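Long-range contacts in sortase (Actinomyces oris, PDB 5UTT), which probably acts as a cysteine transpeptidase that cleaves sorting signals of surface proteins and attaches those proteins to the cell envelope: residues Glu100-Val111 with Trp172-Val183; Asp15-Val23 with Thr67-Asn75. All coordinates share one frame; numbering follows the deposited sequence.

Contact 1. Residues Glu100-Val111 with Trp172-Val183; sequences EIIVSTAKTWYV and WMDRSEGRPESV
Glu100 OE1 takes two hydrogen bonds: one from Ser182 OG at 2.8 Å, nearly along the C-O axis, the other from a water that accepts from Ser182 N. Ser182 lies in the type I turn Pro180-Val183, so this carboxylate holds the turn directly through Ser182 OG and, through the water, at Ser182 N.

At the other end, strand 108-111 runs antiparallel to strand 172-174 in the beta-barrel sheet of the sortase fold. Trp109 and Met173 form the hydrogen-bonded pair, with Trp109 N 2.8 Å from Met173 O; Thr108-Asp174 and Tyr110-Trp172 are the non-hydrogen-bonded pairs on either side. Past the strand, Arg175 N meets Lys107 O almost straight, at an N-H...O angle of 177°. With CG anti to the backbone N (chi1 -175°) and the chain extended, the Arg175 side chain passes Trp109 and reaches the turn of the hairpin. There NH1 lies 2.8 Å from Thr105 O, but well above the carbonyl plane, while a water joins NH2 to Ser104 OG. Arg175 NE also makes a salt bridge to the C-terminal carboxylate of Asn190.

The Trp109 indole is packed on both faces. Pro180 CD makes a CH-pi contact 3.8 Å from the centroid of the five-membered ring, Arg179 CA makes another over the same face, and Ser104 CB lies against the opposite one. Val183 CG2 approaches Trp109 CZ3, and Val111 CG2 touches Pro180 CG at 3.6 Å. Trp109 NE1 donates to a water in the plane of the ring, which donates in turn to Arg175 O. Residues 175-183 are thus held at one end by Arg175 on the carbonyls of Thr105 and Lys107 and at the other by Ser182 on Glu100, with Arg179 and Pro180 packed on Trp109 between.

Contact 2. Residues Asp15-Val23 with Thr67-Asn75; sequences DAPPVMEQV and TQQLGEVGN
Gln69, Met20 and Val19 carry this contact, in which the extended N-terminal residues Asp15-Val23 cross the type II beta turn Gln69-Glu72 on the way to strand 28-33 of the sortase beta-barrel. The two chains run in opposite directions; by CA positions, Val19 is nearest Gly71 and Met20 nearest Leu70. One direct hydrogen bond joins them: Met20 N to Leu70 O at 2.9 Å, and straight at the hydrogen.

Beside that bond, the side chains of Met20 and Leu70 lie alongside each other and point the same way, CG of Met20 being 3.7 Å from CB of Leu70. Both lean on Tyr110 and Thr105, so the pair belongs to the apolar packing over the hairpin 100-111. Val19 rests both methyls on the turn. Its CG1 branch, anti to the backbone N (chi1 179°), meets Glu72 CB at 3.9 Å, and its CG2 branch packs near Gly71 O. Gly71 has no side chain, and Pro18 O comes within 4.1 Å of Gly71 CA. A water donates to both Pro17 O and Gly71 O, and Arg142 NE also bonds to the latter.

Gln69 is steadied from within its own turn: Glu72 OE1 accepts from Gln69 N at 2.9 Å, and Gln69 O accepts from Glu72 N. Its CB presses on Met20 O at 3.3 Å, and the chain then bends at chi2 (-52°) to lay its amide near Gln22. The two amide planes are 27° apart, with Gln69 NE2 3.7 Å from Gln22 CB. Beyond this, a water donates to Gln69 OE1 at 2.7 Å and accepts from Val23 N.

Overall arrangement
The chain is the C-terminal part of a longer protein and contains its sortase domain. From the N terminus, residues 15-23 run over the barrel before strand 28-33; contact 2 closes the loop when the chain returns at 67-75, just as strand 74-79 begins. Contact 1 opens later, at strand 100-104, and closes at the end of strand 161-174 and the residues that follow it, so the two lie in series, neither nested nor crossed. Their centres are about 15 Å apart, yet they touch: Tyr110 OH probably bonds to Pro18 O, and Trp172 NE1 to Asp15 O. Between them they bring segments from both ends of the modelled chain together near strands 108-120 and 161-174.

Contact 1. Residues Glu100-Val111 with Trp172-Val183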
loop_
_atom_site.group_PDB
_atom_site.type_symbol
_atom_site.label_atom_id
_atom_site.label_comp_id
_atom_site.label_asym_id
_atom_site.label_seq_id
_atom_site.Cartn_x
_atom_site.Cartn_y
_atom_site.Cartn_z
ATOM N N GLU A 100 6.816 8.643 2.273
ATOM C CA GLU A 100 6.838 7.310 2.831
ATOM C C GLU A 100 5.501 6.623 2.794
ATOM O O GLU A 100 4.455 7.258 3.089
ATOM C CB GLU A 100 7.271 7.366 4.293
ATOM C CG GLU A 100 8.794 7.487 4.433
ATOM C CD GLU A 100 9.294 7.550 5.854
ATOM O OE1 GLU A 100 8.499 7.832 6.765
ATOM O OE2 GLU A 100 10.519 7.292 6.069
ATOM N N ILE A 101 5.517 5.338 2.465
ATOM C CA ILE A 101 4.333 4.460 2.617
ATOM C C ILE A 101 4.755 3.333 3.559
ATOM O O ILE A 101 5.733 2.595 3.295
ATOM C CB ILE A 101 3.851 3.925 1.265
ATOM C CG1 ILE A 101 3.383 5.089 0.369
ATOM C CG2 ILE A 101 2.748 2.890 1.408
ATOM C CD1 ILE A 101 2.901 4.634 -0.977
ATOM N N ILE A 102 4.064 3.197 4.672
ATOM C CA ILE A 102 4.561 2.347 5.771
ATOM C C ILE A 102 3.535 1.281 6.029
ATOM O O ILE A 102 2.315 1.614 6.211
ATOM C CB ILE A 102 4.871 3.152 7.048
ATOM C CG1 ILE A 102 5.913 4.244 6.740
ATOM C CG2 ILE A 102 5.294 2.216 8.196
ATOM C CD1 ILE A 102 6.206 5.171 7.889
ATOM N N VAL A 103 3.990 0.009 6.051
ATOM C CA VAL A 103 3.127 -1.064 6.478
ATOM C C VAL A 103 3.568 -1.626 7.818
ATOM O O VAL A 103 4.722 -1.989 8.012
ATOM C CB VAL A 103 2.932 -2.178 5.423
ATOM C CG1 VAL A 103 1.896 -3.181 5.916
ATOM C CG2 VAL A 103 2.582 -1.555 4.086
ATOM N N SER A 104 2.657 -1.698 8.755
ATOM C CA SER A 104 2.982 -2.351 10.026
ATOM C C SER A 104 2.370 -3.759 10.059
ATOM O O SER A 104 1.169 -3.941 9.842
ATOM C CB SER A 104 2.563 -1.504 11.218
ATOM O OG SER A 104 1.166 -1.414 11.368
ATOM N N THR A 105 3.194 -4.738 10.415
ATOM C CA THR A 105 2.709 -6.094 10.703
ATOM C C THR A 105 2.994 -6.397 12.162
ATOM O O THR A 105 3.594 -5.569 12.870
ATOM C CB THR A 105 3.385 -7.120 9.782
ATOM O OG1 THR A 105 4.785 -7.218 10.076
ATOM C CG2 THR A 105 3.148 -6.747 8.322
ATOM N N ALA A 106 2.583 -7.566 12.631
ATOM C CA ALA A 106 2.772 -7.924 14.015
ATOM C C ALA A 106 4.244 -7.870 14.468
ATOM O O ALA A 106 4.552 -7.555 15.624
ATOM C CB ALA A 106 2.188 -9.285 14.289
ATOM N N LYS A 107 5.144 -8.215 13.563
ATOM C CA LYS A 107 6.567 -8.303 13.879
ATOM C C LYS A 107 7.456 -7.198 13.279
ATOM O O LYS A 107 8.592 -6.941 13.735
ATOM C CB LYS A 107 7.050 -9.693 13.409
ATOM C CG LYS A 107 6.293 -10.833 14.074
ATOM C CD LYS A 107 6.771 -12.249 13.714
ATOM C CE LYS A 107 5.797 -13.273 14.280
ATOM N NZ LYS A 107 5.952 -14.654 13.755
ATOM N N THR A 108 6.949 -6.515 12.264
ATOM C CA THR A 108 7.796 -5.755 11.349
ATOM C C THR A 108 7.226 -4.439 10.862
ATOM O O THR A 108 6.042 -4.348 10.650
ATOM C CB THR A 108 8.180 -6.632 10.119
ATOM O OG1 THR A 108 8.727 -7.876 10.587
ATOM C CG2 THR A 108 9.199 -5.895 9.188
ATOM N N TRP A 109 8.058 -3.406 10.754
ATOM C CA TRP A 109 7.696 -2.189 10.016
ATOM C C TRP A 109 8.324 -2.275 8.649
ATOM O O TRP A 109 9.558 -2.405 8.551
ATOM C CB TRP A 109 8.227 -0.946 10.709
ATOM C CG TRP A 109 7.589 -0.636 12.020
ATOM C CD1 TRP A 109 8.066 -0.956 13.253
ATOM C CD2 TRP A 109 6.375 0.109 12.244
ATOM N NE1 TRP A 109 7.213 -0.502 14.235
ATOM C CE2 TRP A 109 6.174 0.169 13.639
ATOM C CE3 TRP A 109 5.442 0.719 11.400
ATOM C CZ2 TRP A 109 5.072 0.841 14.201
ATOM C CZ3 TRP A 109 4.370 1.378 11.959
ATOM C CH2 TRP A 109 4.205 1.440 13.339
ATOM N N TYR A 110 7.514 -2.200 7.588
ATOM C CA TYR A 110 8.049 -2.104 6.236
ATOM C C TYR A 110 7.893 -0.686 5.724
ATOM O O TYR A 110 6.762 -0.165 5.649
ATOM C CB TYR A 110 7.318 -3.031 5.297
ATOM C CG TYR A 110 7.395 -4.497 5.631
ATOM C CD1 TYR A 110 6.476 -5.093 6.485
ATOM C CD2 TYR A 110 8.335 -5.326 5.026
ATOM C CE1 TYR A 110 6.511 -6.428 6.753
ATOM C CE2 TYR A 110 8.377 -6.666 5.314
ATOM C CZ TYR A 110 7.463 -7.225 6.158
ATOM O OH TYR A 110 7.508 -8.553 6.444
ATOM N N VAL A 111 9.022 -0.073 5.363
ATOM C CA VAL A 111 8.981 1.299 4.881
ATOM C C VAL A 111 9.406 1.375 3.403
ATOM O O VAL A 111 10.550 0.994 3.002
ATOM C CB VAL A 111 9.822 2.286 5.737
ATOM C CG1 VAL A 111 9.783 3.672 5.110
ATOM C CG2 VAL A 111 9.413 2.339 7.210
ATOM N N TRP A 172 13.485 -1.707 6.764
ATOM C CA TRP A 172 12.526 -2.312 7.685
ATOM C C TRP A 172 13.009 -2.216 9.116
ATOM O O TRP A 172 14.154 -1.912 9.377
ATOM C CB TRP A 172 12.241 -3.767 7.323
ATOM C CG TRP A 172 13.458 -4.734 7.406
ATOM C CD1 TRP A 172 14.504 -4.824 6.525
ATOM C CD2 TRP A 172 13.703 -5.726 8.414
ATOM N NE1 TRP A 172 15.374 -5.828 6.925
ATOM C CE2 TRP A 172 14.914 -6.376 8.089
ATOM C CE3 TRP A 172 13.016 -6.134 9.562
ATOM C CZ2 TRP A 172 15.426 -7.412 8.865
ATOM C CZ3 TRP A 172 13.534 -7.133 10.341
ATOM C CH2 TRP A 172 14.733 -7.778 9.982
ATOM N N MET A 173 12.104 -2.444 10.048
ATOM C CA MET A 173 12.462 -2.459 11.462
ATOM C C MET A 173 11.749 -3.586 12.164
ATOM O O MET A 173 10.597 -3.896 11.821
ATOM C CB MET A 173 12.117 -1.136 12.127
ATOM C CG MET A 173 12.745 0.093 11.493
ATOM S SD MET A 173 12.330 1.636 12.351
ATOM C CE MET A 173 13.194 1.367 13.888
ATOM N N ASP A 174 12.408 -4.198 13.149
ATOM C CA ASP A 174 11.737 -5.105 14.076
ATOM C C ASP A 174 10.828 -4.262 14.961
ATOM O O ASP A 174 11.297 -3.330 15.597
ATOM C CB ASP A 174 12.789 -5.823 14.942
ATOM C CG ASP A 174 12.229 -6.998 15.701
ATOM O OD1 ASP A 174 11.073 -6.922 16.181
ATOM O OD2 ASP A 174 12.972 -8.003 15.842
ATOM N N ARG A 175 9.531 -4.572 14.998
ATOM C CA ARG A 175 8.569 -3.731 15.716
ATOM C C ARG A 175 8.769 -3.757 17.246
ATOM O O ARG A 175 8.341 -2.835 17.954
ATOM C CB ARG A 175 7.152 -4.183 15.366
ATOM C CG ARG A 175 6.029 -3.335 15.938
ATOM C CD ARG A 175 4.683 -3.931 15.564
ATOM N NE ARG A 175 3.574 -3.039 15.903
ATOM C CZ ARG A 175 2.324 -3.175 15.468
ATOM N NH1 ARG A 175 1.978 -4.186 14.667
ATOM N NH2 ARG A 175 1.390 -2.304 15.840
ATOM N N SER A 176 9.390 -4.811 17.758
ATOM C CA SER A 176 9.684 -4.873 19.193
ATOM C C SER A 176 10.886 -3.985 19.566
ATOM O O SER A 176 11.076 -3.655 20.739
ATOM C CB SER A 176 9.927 -6.319 19.606
ATOM O OG SER A 176 11.168 -6.774 19.139
ATOM N N GLU A 177 11.682 -3.611 18.560
ATOM C CA GLU A 177 12.905 -2.836 18.762
ATOM C C GLU A 177 12.837 -1.367 18.339
ATOM O O GLU A 177 13.739 -0.602 18.646
ATOM C CB GLU A 177 14.047 -3.532 18.024
ATOM C CG GLU A 177 14.216 -4.957 18.538
ATOM C CD GLU A 177 15.275 -5.758 17.821
ATOM O OE1 GLU A 177 15.794 -5.274 16.792
ATOM O OE2 GLU A 177 15.589 -6.874 18.292
ATOM N N GLY A 178 11.769 -0.950 17.665
ATOM C CA GLY A 178 11.704 0.420 17.217
ATOM C C GLY A 178 10.644 0.643 16.152
ATOM O O GLY A 178 10.053 -0.311 15.643
ATOM N N ARG A 179 10.449 1.904 15.804
ATOM C CA ARG A 179 9.521 2.267 14.754
ATOM C C ARG A 179 10.032 3.514 14.012
ATOM O O ARG A 179 10.912 4.232 14.520
ATOM C CB ARG A 179 8.126 2.458 15.338
ATOM C CG ARG A 179 7.948 3.759 16.077
ATOM C CD ARG A 179 6.560 3.771 16.741
ATOM N NE ARG A 179 6.361 5.012 17.466
ATOM C CZ ARG A 179 5.518 5.181 18.498
ATOM N NH1 ARG A 179 4.783 4.189 18.949
ATOM N NH2 ARG A 179 5.436 6.358 19.077
ATOM N N PRO A 180 9.520 3.760 12.791
ATOM C CA PRO A 180 9.979 4.924 12.049
ATOM C C PRO A 180 9.708 6.246 12.739
ATOM O O PRO A 180 8.658 6.421 13.377
ATOM C CB PRO A 180 9.173 4.846 10.754
ATOM C CG PRO A 180 8.883 3.411 10.599
ATOM C CD PRO A 180 8.586 2.957 11.989
ATOM N N GLU A 181 10.597 7.200 12.521
ATOM C CA GLU A 181 10.464 8.523 13.135
ATOM C C GLU A 181 9.196 9.247 12.743
ATOM O O GLU A 181 8.667 10.001 13.556
ATOM C CB GLU A 181 11.659 9.410 12.801
ATOM C CG GLU A 181 12.911 9.070 13.611
ATOM C CD GLU A 181 12.827 9.465 15.085
ATOM O OE1 GLU A 181 12.480 10.637 15.382
ATOM O OE2 GLU A 181 13.118 8.618 15.958
ATOM N N SER A 182 8.727 9.013 11.518
ATOM C CA SER A 182 7.494 9.645 11.010
ATOM C C SER A 182 6.235 9.156 11.725
ATOM O O SER A 182 5.186 9.812 11.658
ATOM C CB SER A 182 7.319 9.372 9.521
ATOM O OG SER A 182 7.273 7.973 9.259
ATOM N N VAL A 183 6.308 7.974 12.332
ATOM C CA VAL A 183 5.124 7.397 12.961
ATOM C C VAL A 183 4.900 8.211 14.239
ATOM O O VAL A 183 5.771 8.262 15.091
ATOM C CB VAL A 183 5.308 5.886 13.206
ATOM C CG1 VAL A 183 4.285 5.362 14.218
ATOM C CG2 VAL A 183 5.213 5.143 11.875
HETATM O O HOH W 1 10.443 7.961 9.037
HETATM O O HOH W 2 -0.428 -1.980 13.810
HETATM O O HOH W 3 7.314 -0.445 17.238
#

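Contact 2. Residues Asp15-Val23 with Thr67-Asn75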
loop_
_atom_site.group_PDB
_atom_site.type_symbol
_atom_site.label_atom_id
_atom_site.label_comp_id
_atom_site.label_asym_id
_atom_site.label_seq_id
_atom_site.Cartn_x
_atom_site.Cartn_y
_atom_site.Cartn_z
ATOM N N ASP A 15 19.127 -4.929 4.925
ATOM C CA ASP A 15 19.194 -6.324 4.462
ATOM C C ASP A 15 17.770 -6.816 4.163
ATOM O O ASP A 15 16.776 -6.149 4.480
ATOM C CB ASP A 15 19.881 -7.235 5.500
ATOM C CG ASP A 15 19.211 -7.193 6.860
ATOM O OD1 ASP A 15 18.440 -6.256 7.133
ATOM O OD2 ASP A 15 19.458 -8.103 7.668
ATOM N N ALA A 16 17.648 -7.986 3.562
ATOM C CA ALA A 16 16.323 -8.374 3.119
ATOM C C ALA A 16 15.353 -8.439 4.314
ATOM O O ALA A 16 15.683 -8.945 5.393
ATOM C CB ALA A 16 16.360 -9.678 2.346
ATOM N N PRO A 17 14.147 -7.908 4.117
ATOM C CA PRO A 17 13.144 -8.005 5.175
ATOM C C PRO A 17 12.495 -9.377 5.286
ATOM O O PRO A 17 12.537 -10.158 4.341
ATOM C CB PRO A 17 12.100 -6.994 4.740
ATOM C CG PRO A 17 12.139 -7.028 3.260
ATOM C CD PRO A 17 13.631 -7.238 2.920
ATOM N N PRO A 18 11.820 -9.645 6.425
ATOM C CA PRO A 18 11.068 -10.882 6.518
ATOM C C PRO A 18 9.908 -10.879 5.523
ATOM O O PRO A 18 9.305 -9.827 5.280
ATOM C CB PRO A 18 10.565 -10.899 7.967
ATOM C CG PRO A 18 11.302 -9.832 8.675
ATOM C CD PRO A 18 11.730 -8.837 7.649
ATOM N N VAL A 19 9.604 -12.042 4.947
ATOM C CA VAL A 19 8.533 -12.149 3.980
ATOM C C VAL A 19 7.287 -12.599 4.714
ATOM O O VAL A 19 7.345 -13.505 5.534
ATOM C CB VAL A 19 8.865 -13.121 2.843
ATOM C CG1 VAL A 19 7.693 -13.223 1.872
ATOM C CG2 VAL A 19 10.106 -12.641 2.088
ATOM N N MET A 20 6.170 -11.947 4.448
ATOM C CA MET A 20 4.906 -12.410 5.033
ATOM C C MET A 20 4.424 -13.668 4.307
ATOM O O MET A 20 4.501 -13.758 3.087
ATOM C CB MET A 20 3.846 -11.319 4.938
ATOM C CG MET A 20 4.142 -10.050 5.711
ATOM S SD MET A 20 4.257 -10.278 7.480
ATOM C CE MET A 20 2.522 -10.332 7.928
ATOM N N GLU A 21 3.883 -14.615 5.068
ATOM C CA GLU A 21 3.235 -15.806 4.511
ATOM C C GLU A 21 1.856 -15.417 3.991
ATOM O O GLU A 21 1.194 -14.595 4.599
ATOM C CB GLU A 21 3.066 -16.868 5.602
ATOM C CG GLU A 21 4.403 -17.362 6.149
ATOM C CD GLU A 21 4.292 -18.558 7.072
ATOM O OE1 GLU A 21 3.186 -18.814 7.630
ATOM O OE2 GLU A 21 5.334 -19.246 7.238
ATOM N N GLN A 22 1.450 -15.991 2.866
ATOM C CA GLN A 22 0.101 -15.786 2.333
ATOM C C GLN A 22 -0.954 -16.227 3.334
ATOM O O GLN A 22 -0.818 -17.258 3.989
ATOM C CB GLN A 22 -0.063 -16.552 1.017
ATOM C CG GLN A 22 -1.424 -16.444 0.342
ATOM C CD GLN A 22 -1.371 -16.980 -1.077
ATOM O OE1 GLN A 22 -0.430 -17.687 -1.435
ATOM N NE2 GLN A 22 -2.333 -16.596 -1.907
ATOM N N VAL A 23 -2.009 -15.443 3.442
ATOM C CA VAL A 23 -3.129 -15.737 4.352
ATOM C C VAL A 23 -4.405 -15.936 3.524
ATOM O O VAL A 23 -4.449 -15.604 2.322
ATOM C CB VAL A 23 -3.351 -14.607 5.409
ATOM C CG1 VAL A 23 -2.142 -14.438 6.301
ATOM C CG2 VAL A 23 -3.748 -13.276 4.751
ATOM N N THR A 67 -0.824 -10.997 -6.759
ATOM C CA THR A 67 0.420 -10.256 -6.604
ATOM C C THR A 67 1.236 -10.812 -5.443
ATOM O O THR A 67 0.823 -11.746 -4.754
ATOM C CB THR A 67 0.182 -8.730 -6.459
ATOM O OG1 THR A 67 -0.419 -8.416 -5.197
ATOM C CG2 THR A 67 -0.615 -8.197 -7.639
ATOM N N GLN A 68 2.462 -10.306 -5.285
ATOM C CA GLN A 68 3.393 -10.874 -4.329
ATOM C C GLN A 68 3.050 -10.511 -2.885
ATOM O O GLN A 68 2.228 -9.600 -2.607
ATOM C CB GLN A 68 4.844 -10.498 -4.677
ATOM C CG GLN A 68 5.361 -11.251 -5.868
ATOM C CD GLN A 68 4.639 -10.915 -7.133
ATOM O OE1 GLN A 68 4.668 -9.771 -7.597
ATOM N NE2 GLN A 68 4.010 -11.904 -7.727
ATOM N N GLN A 69 3.617 -11.271 -1.953
ATOM C CA GLN A 69 3.388 -11.029 -0.547
ATOM C C GLN A 69 4.247 -9.856 -0.066
ATOM O O GLN A 69 5.248 -9.468 -0.695
ATOM C CB GLN A 69 3.645 -12.284 0.290
ATOM C CG GLN A 69 2.924 -13.540 -0.170
ATOM C CD GLN A 69 1.419 -13.347 -0.367
ATOM O OE1 GLN A 69 0.744 -12.637 0.408
ATOM N NE2 GLN A 69 0.876 -13.974 -1.418
ATOM N N LEU A 70 3.835 -9.281 1.061
ATOM C CA LEU A 70 4.553 -8.172 1.659
ATOM C C LEU A 70 5.980 -8.587 2.047
ATOM O O LEU A 70 6.211 -9.614 2.715
ATOM C CB LEU A 70 3.784 -7.654 2.865
ATOM C CG LEU A 70 4.389 -6.483 3.622
ATOM C CD1 LEU A 70 4.625 -5.278 2.735
ATOM C CD2 LEU A 70 3.469 -6.152 4.793
ATOM N N GLY A 71 6.931 -7.806 1.566
ATOM C CA GLY A 71 8.346 -8.129 1.728
ATOM C C GLY A 71 8.962 -8.970 0.641
ATOM O O GLY A 71 10.200 -9.046 0.569
ATOM N N GLU A 72 8.140 -9.668 -0.152
ATOM C CA GLU A 72 8.638 -10.543 -1.210
ATOM C C GLU A 72 9.128 -9.752 -2.425
ATOM O O GLU A 72 8.574 -8.698 -2.813
ATOM C CB GLU A 72 7.540 -11.535 -1.621
ATOM C CG GLU A 72 7.916 -12.556 -2.665
ATOM C CD GLU A 72 6.820 -13.576 -2.916
ATOM O OE1 GLU A 72 5.622 -13.260 -2.696
ATOM O OE2 GLU A 72 7.157 -14.701 -3.386
ATOM N N VAL A 73 10.210 -10.243 -3.030
ATOM C CA VAL A 73 10.623 -9.658 -4.255
ATOM C C VAL A 73 9.486 -9.659 -5.315
ATOM O O VAL A 73 8.931 -10.710 -5.716
ATOM C CB VAL A 73 11.904 -10.340 -4.816
ATOM C CG1 VAL A 73 12.139 -9.883 -6.231
ATOM C CG2 VAL A 73 13.106 -10.040 -3.930
ATOM N N GLY A 74 9.174 -8.466 -5.800
ATOM C CA GLY A 74 8.038 -8.257 -6.741
ATOM C C GLY A 74 7.193 -7.088 -6.322
ATOM O O GLY A 74 7.726 -6.048 -5.927
ATOM N N ASN A 75 5.865 -7.254 -6.355
ATOM C CA ASN A 75 4.990 -6.100 -6.145
ATOM C C ASN A 75 3.809 -6.461 -5.293
ATOM O O ASN A 75 3.046 -7.305 -5.695
ATOM C CB ASN A 75 4.506 -5.624 -7.511
ATOM C CG ASN A 75 3.806 -4.266 -7.462
ATOM O OD1 ASN A 75 3.726 -3.618 -6.409
ATOM N ND2 ASN A 75 3.328 -3.818 -8.603
HETATM O O HOH W 4 12.615 -9.991 1.728
HETATM O O HOH W 5 -1.531 -12.683 1.848
#